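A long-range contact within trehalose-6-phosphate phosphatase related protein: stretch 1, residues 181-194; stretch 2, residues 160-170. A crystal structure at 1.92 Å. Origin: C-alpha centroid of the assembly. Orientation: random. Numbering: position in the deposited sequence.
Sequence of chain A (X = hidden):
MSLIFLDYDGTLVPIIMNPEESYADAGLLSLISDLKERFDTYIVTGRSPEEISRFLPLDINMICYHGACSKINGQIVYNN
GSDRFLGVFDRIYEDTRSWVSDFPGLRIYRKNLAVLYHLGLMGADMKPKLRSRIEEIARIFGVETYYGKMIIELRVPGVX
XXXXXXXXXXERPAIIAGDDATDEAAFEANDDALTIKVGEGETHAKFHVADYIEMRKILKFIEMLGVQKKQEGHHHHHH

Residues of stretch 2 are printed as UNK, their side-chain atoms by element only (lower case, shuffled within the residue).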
# COMPACT_ATOMS: atom_id res chain seq x y z
N ALA A 181 1.23 8.87 -6.27
CA ALA A 181 2.50 9.53 -5.99
C ALA A 181 3.55 8.67 -5.28
O ALA A 181 4.73 8.74 -5.61
CB ALA A 181 2.26 10.81 -5.20
N THR A 182 3.12 7.87 -4.31
CA THR A 182 4.06 7.04 -3.57
C THR A 182 4.70 6.01 -4.50
O THR A 182 5.82 5.56 -4.28
CB THR A 182 3.37 6.29 -2.41
OG1 THR A 182 2.43 5.34 -2.93
CG2 THR A 182 2.63 7.29 -1.52
N ASP A 183 3.98 5.65 -5.56
CA ASP A 183 4.50 4.68 -6.52
C ASP A 183 5.36 5.44 -7.52
O ASP A 183 6.38 4.93 -7.99
CB ASP A 183 3.35 3.97 -7.21
CG ASP A 183 2.42 3.29 -6.22
OD1 ASP A 183 2.88 2.34 -5.55
OD2 ASP A 183 1.25 3.71 -6.10
N GLU A 184 4.94 6.65 -7.84
CA GLU A 184 5.66 7.49 -8.78
C GLU A 184 7.05 7.70 -8.19
O GLU A 184 8.06 7.68 -8.90
CB GLU A 184 4.95 8.83 -8.95
CG GLU A 184 5.40 9.63 -10.15
CD GLU A 184 5.21 8.89 -11.45
OE1 GLU A 184 4.06 8.49 -11.74
OE2 GLU A 184 6.20 8.70 -12.18
N ALA A 185 7.10 7.89 -6.87
CA ALA A 185 8.36 8.09 -6.18
C ALA A 185 9.17 6.80 -6.24
O ALA A 185 10.39 6.82 -6.41
CB ALA A 185 8.11 8.49 -4.74
N ALA A 186 8.48 5.67 -6.11
CA ALA A 186 9.14 4.37 -6.16
C ALA A 186 9.79 4.16 -7.53
O ALA A 186 10.86 3.57 -7.63
CB ALA A 186 8.15 3.26 -5.86
N PHE A 187 9.14 4.64 -8.59
CA PHE A 187 9.69 4.50 -9.94
C PHE A 187 11.00 5.29 -10.01
O PHE A 187 12.00 4.82 -10.55
CB PHE A 187 8.74 5.06 -11.01
CG PHE A 187 7.35 4.48 -10.99
CD1 PHE A 187 7.14 3.14 -10.68
CD2 PHE A 187 6.26 5.27 -11.34
CE1 PHE A 187 5.84 2.59 -10.72
CE2 PHE A 187 4.96 4.74 -11.38
CZ PHE A 187 4.76 3.39 -11.07
N GLU A 188 10.97 6.50 -9.45
CA GLU A 188 12.12 7.39 -9.41
C GLU A 188 13.32 6.75 -8.70
O GLU A 188 14.46 6.89 -9.15
CB GLU A 188 11.73 8.70 -8.70
CG GLU A 188 12.72 9.85 -8.82
CD GLU A 188 13.95 9.69 -7.94
OE1 GLU A 188 13.79 9.40 -6.74
OE2 GLU A 188 15.07 9.88 -8.46
N ALA A 189 13.06 6.03 -7.61
CA ALA A 189 14.12 5.36 -6.86
C ALA A 189 14.54 4.03 -7.49
O ALA A 189 15.46 3.37 -7.01
CB ALA A 189 13.68 5.14 -5.41
N ASN A 190 13.85 3.64 -8.55
CA ASN A 190 14.14 2.39 -9.25
C ASN A 190 13.92 2.61 -10.75
O ASN A 190 13.36 1.76 -11.44
CB ASN A 190 13.19 1.29 -8.76
CG ASN A 190 13.40 0.93 -7.30
OD1 ASN A 190 14.31 0.18 -6.96
ND2 ASN A 190 12.56 1.49 -6.44
N ASP A 191 14.37 3.76 -11.26
CA ASP A 191 14.18 4.10 -12.67
C ASP A 191 14.77 3.12 -13.68
O ASP A 191 14.43 3.19 -14.87
CB ASP A 191 14.69 5.52 -12.94
CG ASP A 191 16.19 5.63 -12.82
OD1 ASP A 191 16.91 4.98 -13.61
OD2 ASP A 191 16.66 6.39 -11.95
N ASP A 192 15.63 2.22 -13.23
CA ASP A 192 16.23 1.25 -14.15
C ASP A 192 15.34 0.02 -14.29
O ASP A 192 15.67 -0.91 -15.03
CB ASP A 192 17.62 0.84 -13.65
CG ASP A 192 17.58 0.12 -12.31
OD1 ASP A 192 17.11 0.72 -11.33
OD2 ASP A 192 18.04 -1.04 -12.25
N ALA A 193 14.21 0.01 -13.59
CA ALA A 193 13.30 -1.12 -13.65
C ALA A 193 12.16 -0.87 -14.63
O ALA A 193 11.98 0.25 -15.12
CB ALA A 193 12.73 -1.40 -12.26
N LEU A 194 11.40 -1.92 -14.93
CA LEU A 194 10.26 -1.81 -15.84
C LEU A 194 9.11 -1.24 -15.01
O LEU A 194 8.36 -1.99 -14.38
CB LEU A 194 9.89 -3.18 -16.41
CG LEU A 194 9.03 -3.20 -17.68
CD1 LEU A 194 8.90 -4.63 -18.19
CD2 LEU A 194 7.66 -2.60 -17.41
N UNK A 160 9.17 4.60 3.14
CA UNK A 160 9.35 4.90 1.72
C UNK A 160 9.27 3.64 0.84
O UNK A 160 10.15 2.78 0.92
n UNK A 160 11.27 7.41 0.07
o UNK A 160 10.79 5.42 -0.85
c UNK A 160 10.72 5.57 1.54
c UNK A 160 10.92 6.13 0.15
N UNK A 161 8.23 3.52 0.02
CA UNK A 161 8.08 2.37 -0.87
C UNK A 161 9.32 2.15 -1.73
O UNK A 161 9.82 1.03 -1.84
c UNK A 161 5.56 2.03 -1.31
c UNK A 161 3.14 1.70 -1.99
n UNK A 161 2.12 2.02 -3.03
c UNK A 161 6.89 2.53 -1.81
c UNK A 161 4.51 2.20 -2.41
N UNK A 162 9.80 3.23 -2.35
CA UNK A 162 10.97 3.15 -3.21
C UNK A 162 12.19 2.54 -2.54
O UNK A 162 12.80 1.62 -3.08
N UNK A 163 12.53 3.05 -1.36
CA UNK A 163 13.69 2.55 -0.62
C UNK A 163 13.54 1.07 -0.27
O UNK A 163 14.49 0.29 -0.39
o UNK A 163 14.06 4.73 0.37
c UNK A 163 13.89 3.36 0.67
N UNK A 164 12.35 0.69 0.17
CA UNK A 164 12.07 -0.69 0.54
C UNK A 164 12.24 -1.61 -0.67
O UNK A 164 12.86 -2.67 -0.58
c UNK A 164 10.65 -0.82 1.10
N UNK A 165 11.69 -1.20 -1.80
CA UNK A 165 11.81 -1.99 -3.01
C UNK A 165 13.28 -2.07 -3.41
O UNK A 165 13.82 -3.15 -3.66
c UNK A 165 11.30 -2.11 -5.48
c UNK A 165 8.58 -0.79 -4.83
c UNK A 165 10.98 -1.38 -4.17
c UNK A 165 9.49 -1.49 -3.83
N UNK A 166 13.94 -0.92 -3.45
CA UNK A 166 15.35 -0.84 -3.81
C UNK A 166 16.17 -1.81 -2.95
O UNK A 166 17.02 -2.55 -3.45
n UNK A 166 17.77 0.41 -6.45
n UNK A 166 17.84 1.92 -8.19
c UNK A 166 17.30 1.39 -5.48
c UNK A 166 17.28 0.84 -4.06
c UNK A 166 15.86 0.58 -3.58
c UNK A 166 18.02 0.69 -7.73
n UNK A 166 18.45 -0.26 -8.55
N UNK A 167 15.90 -1.80 -1.65
CA UNK A 167 16.60 -2.65 -0.69
C UNK A 167 16.48 -4.14 -1.02
O UNK A 167 17.41 -4.91 -0.81
o UNK A 167 16.67 -3.24 1.66
c UNK A 167 16.07 -2.37 0.71
N UNK A 168 15.32 -4.54 -1.54
CA UNK A 168 15.10 -5.94 -1.89
C UNK A 168 15.73 -6.35 -3.22
O UNK A 168 16.44 -7.36 -3.28
c UNK A 168 13.38 -7.64 -2.54
c UNK A 168 13.59 -6.25 -1.96
c UNK A 168 12.97 -6.16 -0.57
N UNK A 169 15.47 -5.58 -4.26
CA UNK A 169 15.97 -5.89 -5.60
C UNK A 169 17.42 -5.50 -5.86
O UNK A 169 18.10 -6.14 -6.66
n UNK A 169 15.73 -1.07 -9.22
n UNK A 169 16.45 -2.62 -10.75
n UNK A 169 15.13 -3.29 -8.99
c UNK A 169 15.76 -2.33 -9.65
c UNK A 169 15.10 -5.21 -6.66
c UNK A 169 14.36 -3.08 -7.77
c UNK A 169 15.06 -3.70 -6.56
N UNK A 170 17.91 -4.47 -5.18
CA UNK A 170 19.27 -4.04 -5.42
C UNK A 170 19.34 -3.56 -6.86
O UNK A 170 18.64 -2.61 -7.22
O HOH W 1 7.99 5.65 -2.65

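Position 160 carries two side-chain carbons, the second bearing one oxygen and one nitrogen, and touches nothing on stretch 1. The oxygen accepts from the backbone N of position 163 at 3.0 Å, capping the helix that starts at the next residue. This short amide is N160, with OD1 as the capping atom.

Position 161 has four carbons in a row ending in nitrogen. That terminal nitrogen forms a salt bridge with D183 OD1 at 2.7 Å and a weak hydrogen bond to T182 OG1 at 3.3 Å. The residue is a lysine, K161, and the nitrogen its NZ.

Position 162 has no side-chain atoms, and its CA lies 3.7 Å from A186 CA. A CB here would point toward stretch 1 and sit 3.0 Å from A189 CB, a clash, so the close approach suits glycine, G162. Water 1 joins the backbones, accepting from G162 N at 3.0 Å and donating to T182 O at 2.7 Å.

Position 163 shows one carbon and one oxygen; its CA-to-CB bond points away from stretch 1, and the side chain makes no contact there: S163. At 164 a single carbon, out of contact, gives A164.

Position 165 holds four carbons, forked at the first, with one arm two carbons long. The end of that arm packs 4.2 Å from A186 CB. This is I165, and the packing atom CD1.

Position 166 has three carbons, a nitrogen, and a carbon carrying two more nitrogens. One terminal nitrogen makes a weak bond to A189 O at 3.0 Å and the other a weak, salt-bridging one to D192 OD1 at 3.2 Å, while N190 OD1 lies over one face of the group. This guanidinium identifies R166, the two nitrogens being NH1 and NH2 respectively.

Position 167, one carbon and one oxygen, likewise has its CA-to-CB bond pointing away and no contact: S167. Position 168, one carbon carrying two others, is V168, also out of contact.

Position 169 has three carbons, a nitrogen, and a carbon carrying two more nitrogens. One terminal nitrogen meets D192 OD2 at 2.7 Å, and the other donates to both D192 OD1 at 3.1 Å and N190 OD1 at 2.9 Å; A193 CB covers one face. This is R169, with NH2 and NH1 in that order.

Position 170 has no side chain and a positive phi, which favours glycine: G170. Its carbonyl O accepts from R166 NH2 at 2.7 Å.

The helix axes approach to 8.0 Å at 41°, with G162 admitting A186 and A189. K161 pairs with D183 near the start of helix 181-188, whereas both arginines converge on D192 in the turn that follows it. N190 bridges the packed helix and the arginines: ND2 donates weakly to G162 O at 3.4 Å, while OD1 accepts from R169 NH1.

Stretch 2, residues 160-170: NKGSAIRSVRG
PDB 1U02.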